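Local structure of DTDP-4-dehydrorhamnose reductase, rfbD ortholog (Clostridium acetobutylicum, 1VL0) at residues V67-A72 against I108-T113; L85-N90 against G138-E143. The protein probably catalyses the last step of dTDP-L-rhamnose biosynthesis, reducing dTDP-6-deoxy-L-lyxo-4-hexulose to dTDP-L-rhamnose with a nicotinamide dinucleotide as hydride donor. One frame throughout, in Å; residues are numbered along the deposited sequence.

Contact 1 (V67-A72 against I108-T113); sequences VINCAA and IVQIST. With NAI (1,4-dihydronicotinamide adenine dinucleotide), chain D.
Asn69 and Gln110 meet through their amides beside the backbone pairing that joins two parallel strands. Three hydrogen bonds cross between them. Val109 gives its N to Val67 O at 2.8 Å and returns its own O to Asn69 N at 2.9 Å, so Val109 is bracketed by Val67 and Asn69, one bond through its N and one through its O, as in any parallel pair. The third bond runs between side chains: Asn69 ND2 reaches Gln110 OE1 at 2.9 Å, in the carbonyl plane and on a lone pair, although the two amide planes are turned 39° apart. Gln110 can offer that oxygen because its chain bends at chi2 (64°), which swings the amide back toward the neighbouring strand. The other end of the Asn69 amide is used too. OD1 accepts from Ala71 N, which sits above the carbonyl plane, closing an Asx turn just where the strand ends, and Thr18 OG1 also bonds to it.

Apolar contacts follow the alternation of the sheet. Val67 CG1 packs on Ile108 CG1 at 3.7 Å, on the face that carries Asn69 and Gln110 and is covered by helices 83-104 and 136-151. On the opposite face Ile68 CG2 lies against Val109 CB at 4.1 Å, beneath helices 23-32 and 197-210.

Beyond Asn69 and Gln110 the two segments diverge and the dinucleotide occupies their C-terminal ends. Ala72 N donates to O4B of the adenosine ribose at 3.3 Å, Ala71 CB touches the adenine, and Thr113 OG1 approaches C5N of the nicotinamide at 3.3 Å. Ile111 CG2 meanwhile packs against the nicotinamide ribose. Adjacent parallel strands whose C-terminal ends cradle the cofactor are characteristic of the Rossmann fold, here as in other extended short-chain dehydrogenases/reductases.

Contact 2 (L85-N90 against G138-E143); sequences LAYKIN and GKTKLE. With NAI (1,4-dihydronicotinamide adenine dinucleotide), chain D.
The Tyr87 ring has the methyl of Thr140 set squarely over one face: CG2 stands 3.7 Å from the ring centroid and only 5° off the normal, a CH-pi contact. Near the ring plane, Glu143 CG comes to the edge at CE1, 4.0 Å away. The phenol oxygen touches the bent aliphatic chain of Lys139, with Tyr87 OH 3.2 Å from Lys139 CE. Lys139 NZ is in turn salt-bridged to Glu143 OE2, one helical turn on, at 2.7 Å. This outer corner belongs to a subunit interface, for Phe128 of the second subunit stacks on Tyr87 and its carbonyl bonds to Lys139 NZ.

A second flat group is the Asn90 amide, with Lys141 CD packed against its CG at 3.7 Å. Its ND2 gives a fairly straight bond, 162° at the hydrogen, to Thr140 OG1 at 3.1 Å, with the acceptor lying in the amide plane. With chi1 at 61°, Thr140 holds OG1 between its backbone N and carbonyl carbon, where it also bonds to Ala136 O, and sends CG2 out to the ring and to Ala86 CB. Asn90 OD1 is held by His73 N.

Lys141 bends at chi2 and chi3 to bring NZ to O2D of the nicotinamide ribose at 3.0 Å and, less closely, to O3D; Ile111 O and a water that donates to Asn90 O are further partners. Asn90, Tyr137 and Lys141 fit the Asn and YxxxK elements characteristic of the short-chain dehydrogenase/reductase active site.

From the N terminus, after strands 13-18 and 37-42, the chain reaches strand 66-69, then runs through helix 83-104 before strand 107-113 returns beside it; contact 1 closes this beta-alpha-beta crossover. Contact 2 starts inside that loop, on the crossover helix, and closes on helix 136-151, which follows strand 107-113. The segments therefore alternate and the two contacts cross rather than nest. Together they tie the middle of the parallel sheet to the helix pair on one of its faces. They also touch where Ala72 packs on Ile89 and Asn90, and Thr113 CG2 on Lys141 CB, and both border the same bound dinucleotide.

Contact 1 (V67-A72 against I108-T113)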
loop_
_atom_site.group_PDB
_atom_site.type_symbol
_atom_site.label_atom_id
_atom_site.label_comp_id
_atom_site.label_asym_id
_atom_site.label_seq_id
_atom_site.Cartn_x
_atom_site.Cartn_y
_atom_site.Cartn_z
ATOM N N VAL A 67 3.739 9.781 -18.580
ATOM C CA VAL A 67 2.423 9.562 -19.107
ATOM C C VAL A 67 1.480 10.309 -18.192
ATOM O O VAL A 67 1.567 10.215 -16.962
ATOM C CB VAL A 67 2.039 8.039 -19.245
ATOM C CG1 VAL A 67 2.155 7.281 -17.937
ATOM C CG2 VAL A 67 0.593 7.856 -19.813
ATOM N N ILE A 68 0.587 11.081 -18.804
ATOM C CA ILE A 68 -0.522 11.696 -18.122
ATOM C C ILE A 68 -1.800 11.021 -18.560
ATOM O O ILE A 68 -2.202 11.106 -19.709
ATOM C CB ILE A 68 -0.608 13.207 -18.404
ATOM C CG1 ILE A 68 0.707 13.873 -18.042
ATOM C CG2 ILE A 68 -1.657 13.874 -17.554
ATOM C CD1 ILE A 68 0.832 15.327 -18.464
ATOM N N ASN A 69 -2.476 10.384 -17.610
ATOM C CA ASN A 69 -3.670 9.653 -17.975
ATOM C C ASN A 69 -4.937 10.449 -17.700
ATOM O O ASN A 69 -5.352 10.597 -16.531
ATOM C CB ASN A 69 -3.757 8.334 -17.244
ATOM C CG ASN A 69 -4.966 7.565 -17.644
ATOM O OD1 ASN A 69 -5.393 7.649 -18.796
ATOM N ND2 ASN A 69 -5.505 6.789 -16.740
ATOM N N CYS A 70 -5.557 10.937 -18.782
ATOM C CA CYS A 70 -6.804 11.704 -18.710
ATOM C C CYS A 70 -7.997 10.888 -19.168
ATOM O O CYS A 70 -9.107 11.387 -19.192
ATOM C CB CYS A 70 -6.700 12.970 -19.565
ATOM S SG CYS A 70 -5.292 14.005 -19.102
ATOM N N ALA A 71 -7.763 9.639 -19.547
ATOM C CA ALA A 71 -8.838 8.766 -20.029
ATOM C C ALA A 71 -9.626 8.255 -18.833
ATOM O O ALA A 71 -9.036 7.888 -17.836
ATOM C CB ALA A 71 -8.250 7.595 -20.760
ATOM N N ALA A 72 -10.945 8.200 -18.951
ATOM C CA ALA A 72 -11.775 7.621 -17.921
ATOM C C ALA A 72 -13.155 7.347 -18.475
ATOM O O ALA A 72 -13.482 7.869 -19.495
ATOM C CB ALA A 72 -11.874 8.570 -16.738
ATOM N N ILE A 108 4.256 8.616 -13.954
ATOM C CA ILE A 108 2.888 8.559 -14.341
ATOM C C ILE A 108 2.062 9.550 -13.531
ATOM O O ILE A 108 2.153 9.584 -12.294
ATOM C CB ILE A 108 2.296 7.112 -14.247
ATOM C CG1 ILE A 108 0.790 7.162 -14.532
ATOM C CG2 ILE A 108 2.524 6.453 -12.872
ATOM C CD1 ILE A 108 0.170 5.904 -14.871
ATOM N N VAL A 109 1.260 10.369 -14.232
ATOM C CA VAL A 109 0.234 11.168 -13.580
ATOM C C VAL A 109 -1.080 10.470 -13.839
ATOM O O VAL A 109 -1.441 10.175 -14.955
ATOM C CB VAL A 109 0.118 12.607 -14.091
ATOM C CG1 VAL A 109 -0.969 13.358 -13.397
ATOM C CG2 VAL A 109 1.425 13.365 -13.888
ATOM N N GLN A 110 -1.805 10.228 -12.765
ATOM C CA GLN A 110 -3.154 9.624 -12.823
ATOM C C GLN A 110 -4.191 10.604 -12.233
ATOM O O GLN A 110 -4.117 10.998 -11.058
ATOM C CB GLN A 110 -3.143 8.366 -11.990
ATOM C CG GLN A 110 -4.523 7.779 -11.648
ATOM C CD GLN A 110 -5.271 7.321 -12.873
ATOM O OE1 GLN A 110 -4.700 7.179 -13.971
ATOM N NE2 GLN A 110 -6.554 7.072 -12.694
ATOM N N ILE A 111 -5.148 10.979 -13.050
ATOM C CA ILE A 111 -6.145 11.892 -12.614
ATOM C C ILE A 111 -7.299 11.095 -11.977
ATOM O O ILE A 111 -7.782 10.098 -12.546
ATOM C CB ILE A 111 -6.674 12.778 -13.792
ATOM C CG1 ILE A 111 -5.528 13.420 -14.590
ATOM C CG2 ILE A 111 -7.622 13.849 -13.208
ATOM C CD1 ILE A 111 -4.751 14.507 -13.897
ATOM N N SER A 112 -7.732 11.543 -10.809
ATOM C CA SER A 112 -8.728 10.841 -10.050
ATOM C C SER A 112 -9.820 11.823 -9.556
ATOM O O SER A 112 -9.959 12.945 -10.072
ATOM C CB SER A 112 -8.071 10.099 -8.859
ATOM O OG SER A 112 -8.932 9.110 -8.261
ATOM N N THR A 113 -10.573 11.400 -8.538
ATOM C CA THR A 113 -11.884 11.957 -8.240
ATOM C C THR A 113 -12.188 12.084 -6.751
ATOM O O THR A 113 -11.751 11.297 -5.922
ATOM C CB THR A 113 -12.985 11.124 -8.982
ATOM O OG1 THR A 113 -14.306 11.635 -8.695
ATOM C CG2 THR A 113 -13.019 9.684 -8.519
HETATM P PA NAI D . -13.477 13.544 -20.705
HETATM O O1A NAI D . -14.670 12.646 -20.534
HETATM O O2A NAI D . -13.813 14.922 -21.218
HETATM O O5B NAI D . -12.418 12.733 -21.598
HETATM C C5B NAI D . -12.081 11.423 -21.187
HETATM C C4B NAI D . -11.437 10.644 -22.327
HETATM O O4B NAI D . -11.451 9.251 -22.022
HETATM C C3B NAI D . -12.147 10.738 -23.676
HETATM O O3B NAI D . -11.344 11.431 -24.612
HETATM C C2B NAI D . -12.345 9.261 -24.048
HETATM O O2B NAI D . -12.386 8.984 -25.442
HETATM C C1B NAI D . -11.177 8.646 -23.271
HETATM N N9A NAI D . -11.064 7.177 -23.216
HETATM C C8A NAI D . -12.084 6.317 -22.917
HETATM N N7A NAI D . -11.611 5.056 -22.994
HETATM C C5A NAI D . -10.308 5.073 -23.358
HETATM C C6A NAI D . -9.385 4.048 -23.575
HETATM N N6A NAI D . -9.731 2.776 -23.453
HETATM N N1A NAI D . -8.097 4.369 -23.939
HETATM C C2A NAI D . -7.725 5.711 -24.075
HETATM N N3A NAI D . -8.637 6.720 -23.892
HETATM C C4A NAI D . -9.929 6.416 -23.515
HETATM O O3 NAI D . -12.689 13.589 -19.309
HETATM P PN NAI D . -12.390 14.889 -18.391
HETATM O O1N NAI D . -11.156 15.568 -18.832
HETATM O O2N NAI D . -13.679 15.555 -18.102
HETATM O O5D NAI D . -11.848 14.111 -17.080
HETATM C C5D NAI D . -10.445 14.021 -16.871
HETATM C C4D NAI D . -10.178 13.275 -15.591
HETATM O O4D NAI D . -10.795 13.928 -14.461
HETATM C C3D NAI D . -10.699 11.839 -15.629
HETATM O O3D NAI D . -9.622 11.057 -15.196
HETATM C C2D NAI D . -11.872 11.803 -14.650
HETATM O O2D NAI D . -12.108 10.586 -13.948
HETATM C C1D NAI D . -11.463 12.927 -13.691
HETATM N N1N NAI D . -12.592 13.572 -13.024
HETATM C C2N NAI D . -13.417 14.395 -13.757
HETATM C C3N NAI D . -14.472 15.022 -13.096
HETATM C C7N NAI D . -15.592 15.635 -13.882
HETATM O O7N NAI D . -16.454 16.507 -13.200
HETATM N N7N NAI D . -15.747 15.353 -15.182
HETATM C C4N NAI D . -14.666 14.810 -11.724
HETATM C C5N NAI D . -13.822 13.971 -10.996
HETATM C C6N NAI D . -12.783 13.360 -11.690
#

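Contact 2 (L85-N90 against G138-E143)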
loop_
_atom_site.group_PDB
_atom_site.type_symbol
_atom_site.label_atom_id
_atom_site.label_comp_id
_atom_site.label_asym_id
_atom_site.label_seq_id
_atom_site.Cartn_x
_atom_site.Cartn_y
_atom_site.Cartn_z
ATOM N N LEU A 85 -16.806 -2.676 -17.584
ATOM C CA LEU A 85 -16.218 -1.648 -18.404
ATOM C C LEU A 85 -15.610 -0.529 -17.574
ATOM O O LEU A 85 -14.544 -0.026 -17.909
ATOM C CB LEU A 85 -17.266 -1.099 -19.396
ATOM C CG LEU A 85 -16.717 -0.079 -20.407
ATOM C CD1 LEU A 85 -15.613 -0.688 -21.261
ATOM C CD2 LEU A 85 -17.829 0.464 -21.300
ATOM N N ALA A 86 -16.280 -0.112 -16.505
ATOM C CA ALA A 86 -15.691 0.879 -15.602
ATOM C C ALA A 86 -14.363 0.389 -15.008
ATOM O O ALA A 86 -13.420 1.148 -14.892
ATOM C CB ALA A 86 -16.672 1.202 -14.488
ATOM N N TYR A 87 -14.302 -0.876 -14.613
ATOM C CA TYR A 87 -13.084 -1.453 -14.050
ATOM C C TYR A 87 -11.984 -1.454 -15.107
ATOM O O TYR A 87 -10.872 -1.022 -14.838
ATOM C CB TYR A 87 -13.323 -2.878 -13.489
ATOM C CG TYR A 87 -13.577 -2.877 -12.008
ATOM C CD1 TYR A 87 -12.600 -2.403 -11.117
ATOM C CD2 TYR A 87 -14.752 -3.344 -11.482
ATOM C CE1 TYR A 87 -12.787 -2.399 -9.758
ATOM C CE2 TYR A 87 -14.947 -3.335 -10.115
ATOM C CZ TYR A 87 -13.972 -2.848 -9.259
ATOM O OH TYR A 87 -14.183 -2.828 -7.895
ATOM N N LYS A 88 -12.338 -1.829 -16.342
ATOM C CA LYS A 88 -11.349 -1.889 -17.405
ATOM C C LYS A 88 -10.737 -0.529 -17.674
ATOM O O LYS A 88 -9.516 -0.412 -17.787
ATOM C CB LYS A 88 -11.948 -2.418 -18.717
ATOM C CG LYS A 88 -12.297 -3.872 -18.706
ATOM C CD LYS A 88 -12.786 -4.288 -20.120
ATOM C CE LYS A 88 -13.258 -5.741 -20.116
ATOM N NZ LYS A 88 -13.728 -6.249 -21.430
ATOM N N ILE A 89 -11.588 0.498 -17.786
ATOM C CA ILE A 89 -11.102 1.817 -18.127
ATOM C C ILE A 89 -10.541 2.539 -16.910
ATOM O O ILE A 89 -9.527 3.196 -16.996
ATOM C CB ILE A 89 -12.220 2.666 -18.790
ATOM C CG1 ILE A 89 -12.718 1.972 -20.078
ATOM C CG2 ILE A 89 -11.673 4.085 -19.154
ATOM C CD1 ILE A 89 -13.824 2.753 -20.856
ATOM N N ASN A 90 -11.249 2.470 -15.790
ATOM C CA ASN A 90 -10.898 3.283 -14.625
ATOM C C ASN A 90 -9.819 2.664 -13.730
ATOM O O ASN A 90 -9.176 3.403 -12.991
ATOM C CB ASN A 90 -12.145 3.614 -13.791
ATOM C CG ASN A 90 -13.058 4.594 -14.485
ATOM O OD1 ASN A 90 -12.651 5.287 -15.407
ATOM N ND2 ASN A 90 -14.312 4.656 -14.049
ATOM N N GLY A 138 -16.655 5.692 -8.242
ATOM C CA GLY A 138 -15.654 5.950 -7.216
ATOM C C GLY A 138 -14.775 4.742 -6.890
ATOM O O GLY A 138 -13.565 4.846 -6.675
ATOM N N LYS A 139 -15.400 3.583 -6.830
ATOM C CA LYS A 139 -14.710 2.356 -6.453
ATOM C C LYS A 139 -13.674 1.983 -7.506
ATOM O O LYS A 139 -12.558 1.636 -7.182
ATOM C CB LYS A 139 -15.732 1.225 -6.268
ATOM C CG LYS A 139 -15.126 -0.190 -6.187
ATOM C CD LYS A 139 -14.111 -0.375 -5.013
ATOM C CE LYS A 139 -13.651 -1.848 -4.914
ATOM N NZ LYS A 139 -12.808 -2.127 -3.685
ATOM N N THR A 140 -14.068 2.069 -8.765
ATOM C CA THR A 140 -13.154 1.752 -9.897
ATOM C C THR A 140 -12.025 2.755 -10.066
ATOM O O THR A 140 -10.917 2.376 -10.382
ATOM C CB THR A 140 -13.929 1.632 -11.226
ATOM O OG1 THR A 140 -14.592 2.879 -11.565
ATOM C CG2 THR A 140 -15.012 0.539 -11.126
ATOM N N LYS A 141 -12.307 4.038 -9.870
ATOM C CA LYS A 141 -11.256 5.054 -9.889
ATOM C C LYS A 141 -10.309 4.832 -8.712
ATOM O O LYS A 141 -9.125 4.973 -8.851
ATOM C CB LYS A 141 -11.828 6.473 -9.803
ATOM C CG LYS A 141 -12.651 6.926 -10.987
ATOM C CD LYS A 141 -11.748 7.175 -12.226
ATOM C CE LYS A 141 -10.797 8.366 -12.044
ATOM N NZ LYS A 141 -9.967 8.562 -13.269
ATOM N N LEU A 142 -10.826 4.484 -7.547
ATOM C CA LEU A 142 -9.946 4.193 -6.395
ATOM C C LEU A 142 -8.984 3.027 -6.647
ATOM O O LEU A 142 -7.816 3.087 -6.314
ATOM C CB LEU A 142 -10.746 3.903 -5.142
ATOM C CG LEU A 142 -9.900 3.570 -3.907
ATOM C CD1 LEU A 142 -9.102 4.718 -3.418
ATOM C CD2 LEU A 142 -10.806 3.085 -2.787
ATOM N N GLU A 143 -9.498 1.962 -7.217
ATOM C CA GLU A 143 -8.669 0.824 -7.519
ATOM C C GLU A 143 -7.605 1.207 -8.542
ATOM O O GLU A 143 -6.479 0.715 -8.477
ATOM C CB GLU A 143 -9.522 -0.367 -7.989
ATOM C CG GLU A 143 -10.408 -0.920 -6.873
ATOM C CD GLU A 143 -9.637 -1.468 -5.677
ATOM O OE1 GLU A 143 -8.412 -1.840 -5.825
ATOM O OE2 GLU A 143 -10.278 -1.566 -4.599
HETATM P PA NAI D . -13.477 13.544 -20.705
HETATM O O1A NAI D . -14.670 12.646 -20.534
HETATM O O2A NAI D . -13.813 14.922 -21.218
HETATM O O5B NAI D . -12.418 12.733 -21.598
HETATM C C5B NAI D . -12.081 11.423 -21.187
HETATM C C4B NAI D . -11.437 10.644 -22.327
HETATM O O4B NAI D . -11.451 9.251 -22.022
HETATM C C3B NAI D . -12.147 10.738 -23.676
HETATM O O3B NAI D . -11.344 11.431 -24.612
HETATM C C2B NAI D . -12.345 9.261 -24.048
HETATM O O2B NAI D . -12.386 8.984 -25.442
HETATM C C1B NAI D . -11.177 8.646 -23.271
HETATM N N9A NAI D . -11.064 7.177 -23.216
HETATM C C8A NAI D . -12.084 6.317 -22.917
HETATM N N7A NAI D . -11.611 5.056 -22.994
HETATM C C5A NAI D . -10.308 5.073 -23.358
HETATM C C6A NAI D . -9.385 4.048 -23.575
HETATM N N6A NAI D . -9.731 2.776 -23.453
HETATM N N1A NAI D . -8.097 4.369 -23.939
HETATM C C2A NAI D . -7.725 5.711 -24.075
HETATM N N3A NAI D . -8.637 6.720 -23.892
HETATM C C4A NAI D . -9.929 6.416 -23.515
HETATM O O3 NAI D . -12.689 13.589 -19.309
HETATM P PN NAI D . -12.390 14.889 -18.391
HETATM O O1N NAI D . -11.156 15.568 -18.832
HETATM O O2N NAI D . -13.679 15.555 -18.102
HETATM O O5D NAI D . -11.848 14.111 -17.080
HETATM C C5D NAI D . -10.445 14.021 -16.871
HETATM C C4D NAI D . -10.178 13.275 -15.591
HETATM O O4D NAI D . -10.795 13.928 -14.461
HETATM C C3D NAI D . -10.699 11.839 -15.629
HETATM O O3D NAI D . -9.622 11.057 -15.196
HETATM C C2D NAI D . -11.872 11.803 -14.650
HETATM O O2D NAI D . -12.108 10.586 -13.948
HETATM C C1D NAI D . -11.463 12.927 -13.691
HETATM N N1N NAI D . -12.592 13.572 -13.024
HETATM C C2N NAI D . -13.417 14.395 -13.757
HETATM C C3N NAI D . -14.472 15.022 -13.096
HETATM C C7N NAI D . -15.592 15.635 -13.882
HETATM O O7N NAI D . -16.454 16.507 -13.200
HETATM N N7N NAI D . -15.747 15.353 -15.182
HETATM C C4N NAI D . -14.666 14.810 -11.724
HETATM C C5N NAI D . -13.822 13.971 -10.996
HETATM C C6N NAI D . -12.783 13.360 -11.690
HETATM O O HOH W 1 -8.983 6.233 -14.062
#